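Local coordinates for Pap fimbrial major pilin protein (Escherichia coli, PDB 2UY6), which polymerizes into the thick, right-handed helical rod of the P pilus, with which bacteria colonize the epithelium of specific host organs, at residues Val48-Val59 with Asn129-Lys138. The protein carries 2 engineered substitutions. Residues are numbered along the deposited sequence; the frame is centred on the assembly and turned at random.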
# COMPACT_ATOMS: atom_id res chain seq x y z
N VAL B 48 -29.69 14.68 -25.22
CA VAL B 48 -28.83 14.19 -24.15
C VAL B 48 -28.32 15.36 -23.31
O VAL B 48 -28.27 16.49 -23.78
CB VAL B 48 -27.63 13.43 -24.74
CG1 VAL B 48 -26.51 13.30 -23.70
CG2 VAL B 48 -28.07 12.05 -25.22
N SER B 49 -27.94 15.09 -22.07
CA SER B 49 -27.42 16.15 -21.21
C SER B 49 -26.01 16.53 -21.65
O SER B 49 -25.36 15.78 -22.40
CB SER B 49 -27.38 15.69 -19.76
OG SER B 49 -26.34 14.75 -19.56
N LYS B 50 -25.52 17.67 -21.20
CA LYS B 50 -24.16 18.05 -21.55
C LYS B 50 -23.24 17.06 -20.88
O LYS B 50 -23.46 16.68 -19.74
CB LYS B 50 -23.81 19.45 -21.03
CG LYS B 50 -22.35 19.83 -21.24
CD LYS B 50 -22.07 21.25 -20.79
CE LYS B 50 -20.72 21.74 -21.30
NZ LYS B 50 -20.51 23.21 -21.06
N PRO B 51 -22.21 16.59 -21.60
CA PRO B 51 -21.33 15.63 -20.93
C PRO B 51 -20.57 16.32 -19.79
O PRO B 51 -19.91 17.34 -19.99
CB PRO B 51 -20.43 15.11 -22.06
CG PRO B 51 -20.65 16.08 -23.20
CD PRO B 51 -22.06 16.52 -23.07
N MET B 52 -20.71 15.77 -18.58
CA MET B 52 -20.09 16.32 -17.38
C MET B 52 -18.75 15.68 -17.08
O MET B 52 -18.56 14.48 -17.27
CB MET B 52 -21.00 16.12 -16.17
CG MET B 52 -22.38 16.71 -16.32
SD MET B 52 -22.30 18.47 -16.59
CE MET B 52 -23.69 18.69 -17.69
N ASP B 53 -17.82 16.48 -16.59
CA ASP B 53 -16.51 15.99 -16.24
C ASP B 53 -16.58 15.13 -14.98
O ASP B 53 -17.00 15.60 -13.92
CB ASP B 53 -15.55 17.15 -16.00
CG ASP B 53 -15.17 17.88 -17.28
OD1 ASP B 53 -14.29 18.76 -17.22
OD2 ASP B 53 -15.76 17.58 -18.35
N LEU B 54 -16.20 13.87 -15.10
CA LEU B 54 -16.18 12.99 -13.96
C LEU B 54 -14.69 12.71 -13.74
O LEU B 54 -14.13 11.81 -14.36
CB LEU B 54 -16.93 11.70 -14.27
CG LEU B 54 -17.48 10.94 -13.06
CD1 LEU B 54 -18.14 9.65 -13.53
CD2 LEU B 54 -16.38 10.62 -12.11
N ASP B 55 -14.04 13.52 -12.91
CA ASP B 55 -12.62 13.33 -12.64
C ASP B 55 -12.33 12.67 -11.30
O ASP B 55 -12.87 13.06 -10.27
CB ASP B 55 -11.89 14.67 -12.73
CG ASP B 55 -11.93 15.25 -14.13
OD1 ASP B 55 -11.70 14.51 -15.11
OD2 ASP B 55 -12.18 16.46 -14.26
N ILE B 56 -11.48 11.66 -11.33
CA ILE B 56 -11.12 10.91 -10.14
C ILE B 56 -9.63 11.08 -9.86
O ILE B 56 -8.80 10.64 -10.65
CB ILE B 56 -11.43 9.41 -10.30
CG1 ILE B 56 -12.91 9.22 -10.62
CG2 ILE B 56 -11.09 8.66 -9.03
CD1 ILE B 56 -13.28 7.78 -10.97
N GLU B 57 -9.30 11.72 -8.75
CA GLU B 57 -7.91 11.93 -8.38
C GLU B 57 -7.36 10.75 -7.57
O GLU B 57 -7.91 10.40 -6.52
CB GLU B 57 -7.75 13.24 -7.60
CG GLU B 57 -6.39 13.38 -6.90
CD GLU B 57 -6.03 14.82 -6.53
OE1 GLU B 57 -6.91 15.56 -6.02
OE2 GLU B 57 -4.86 15.20 -6.73
N LEU B 58 -6.29 10.15 -8.08
CA LEU B 58 -5.62 9.03 -7.42
C LEU B 58 -4.57 9.59 -6.48
O LEU B 58 -3.61 10.22 -6.93
CB LEU B 58 -4.95 8.12 -8.45
CG LEU B 58 -5.93 7.53 -9.48
CD1 LEU B 58 -5.20 6.71 -10.54
CD2 LEU B 58 -6.94 6.68 -8.74
N VAL B 59 -4.74 9.39 -5.18
CA VAL B 59 -3.78 9.90 -4.20
C VAL B 59 -3.20 8.83 -3.27
O VAL B 59 -3.64 7.67 -3.27
CB VAL B 59 -4.41 11.00 -3.33
CG1 VAL B 59 -4.87 12.14 -4.21
CG2 VAL B 59 -5.59 10.44 -2.53
N ASN B 129 -2.43 12.93 -12.11
CA ASN B 129 -2.84 11.82 -11.25
C ASN B 129 -4.36 11.75 -11.21
O ASN B 129 -4.95 11.19 -10.28
CB ASN B 129 -2.28 12.02 -9.84
CG ASN B 129 -2.84 13.26 -9.17
OD1 ASN B 129 -2.74 14.36 -9.71
ND2 ASN B 129 -3.43 13.08 -8.00
N VAL B 130 -5.00 12.32 -12.23
CA VAL B 130 -6.45 12.33 -12.33
C VAL B 130 -6.90 11.56 -13.55
O VAL B 130 -6.39 11.79 -14.66
CB VAL B 130 -6.99 13.78 -12.45
CG1 VAL B 130 -8.52 13.76 -12.60
CG2 VAL B 130 -6.59 14.60 -11.24
N LEU B 131 -7.82 10.63 -13.36
CA LEU B 131 -8.37 9.87 -14.47
C LEU B 131 -9.55 10.72 -14.93
O LEU B 131 -10.35 11.17 -14.10
CB LEU B 131 -8.84 8.49 -14.00
CG LEU B 131 -7.74 7.57 -13.46
CD1 LEU B 131 -8.36 6.47 -12.60
CD2 LEU B 131 -6.96 6.98 -14.61
N HIS B 132 -9.66 10.97 -16.23
CA HIS B 132 -10.73 11.80 -16.77
C HIS B 132 -11.80 11.01 -17.50
O HIS B 132 -11.50 10.19 -18.36
CB HIS B 132 -10.15 12.85 -17.73
CG HIS B 132 -9.03 13.67 -17.16
ND1 HIS B 132 -9.23 14.68 -16.24
CD2 HIS B 132 -7.70 13.64 -17.40
CE1 HIS B 132 -8.07 15.25 -15.95
NE2 HIS B 132 -7.13 14.64 -16.64
N TYR B 133 -13.06 11.28 -17.16
CA TYR B 133 -14.21 10.65 -17.79
C TYR B 133 -15.28 11.73 -17.99
O TYR B 133 -15.17 12.83 -17.45
CB TYR B 133 -14.83 9.56 -16.91
CG TYR B 133 -13.96 8.37 -16.57
CD1 TYR B 133 -13.11 8.40 -15.45
CD2 TYR B 133 -13.98 7.22 -17.34
CE1 TYR B 133 -12.31 7.30 -15.13
CE2 TYR B 133 -13.19 6.12 -17.03
CZ TYR B 133 -12.36 6.17 -15.93
OH TYR B 133 -11.57 5.08 -15.64
N THR B 134 -16.30 11.41 -18.77
CA THR B 134 -17.41 12.33 -18.97
C THR B 134 -18.67 11.50 -18.81
O THR B 134 -18.70 10.33 -19.17
CB THR B 134 -17.42 13.00 -20.35
OG1 THR B 134 -16.99 12.05 -21.34
CG2 THR B 134 -16.51 14.21 -20.37
N ALA B 135 -19.71 12.11 -18.25
CA ALA B 135 -20.95 11.40 -18.04
C ALA B 135 -22.12 12.19 -18.58
O ALA B 135 -22.20 13.41 -18.39
CB ALA B 135 -21.14 11.12 -16.56
N VAL B 136 -23.03 11.49 -19.25
CA VAL B 136 -24.22 12.10 -19.82
C VAL B 136 -25.47 11.37 -19.37
O VAL B 136 -25.46 10.15 -19.18
CB VAL B 136 -24.19 12.07 -21.37
CG1 VAL B 136 -23.12 13.00 -21.91
CG2 VAL B 136 -23.93 10.65 -21.84
N VAL B 137 -26.55 12.12 -19.19
CA VAL B 137 -27.82 11.54 -18.78
C VAL B 137 -28.71 11.46 -20.03
O VAL B 137 -28.72 12.39 -20.84
CB VAL B 137 -28.52 12.41 -17.72
CG1 VAL B 137 -29.90 11.84 -17.39
CG2 VAL B 137 -27.65 12.48 -16.47
N LYS B 138 -29.44 10.36 -20.19
CA LYS B 138 -30.33 10.23 -21.33
C LYS B 138 -31.46 9.26 -21.05
O LYS B 138 -31.45 8.56 -20.03
CB LYS B 138 -29.55 9.77 -22.57
CG LYS B 138 -29.15 8.31 -22.58
CD LYS B 138 -28.30 8.02 -23.80
CE LYS B 138 -28.23 6.54 -24.08
NZ LYS B 138 -29.58 6.01 -24.41
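Met-52, Leu-54 and Ile-56 face Ala-135, Tyr-133 and Leu-131 as hydrogen-bonded pairs of an antiparallel ladder, the strand axes at 143°. Beyond the last pair, Glu-57 with Val-130, Leu-58 N still bonds to Asn-129 O (2.8 Å). Before the strand, Ser-49 OG, turned between backbone N and carbonyl carbon (chi1 73°), stands in for a strand carbonyl and accepts the hydrogen bond of Val-137 N (2.7 Å), nearly straight, while Ser-49 N donates to Val-137 O. Beside it, Val-136 CG1 packs 3.4 Å from Pro-51 CB. On the face carrying Asp-55 and His-132, carboxylate and imidazole planes stand 88° apart; His-132 ND1 reaches Asp-55 OD1 (2.7 Å) from above the carboxylate plane, and NE2 bonds Glu-128, so both ring nitrogens are held. The Asn-129 amide gives two bonds from ND2, to Glu-57 OE2 on its anti lone pair (2.9 Å) and to Leu-58 O (3.1 Å). On the other face, Leu-58 CD1 touches Leu-131 CD1 (3.8 Å); Ile-56 and Leu-131 pack on Phe-158, and Tyr-133 meets Phe-81 edge-to-face. Strands 23-25 and 101-106 flank the pair, making it the middle of an antiparallel sheet in the immunoglobulin-like pilin fold.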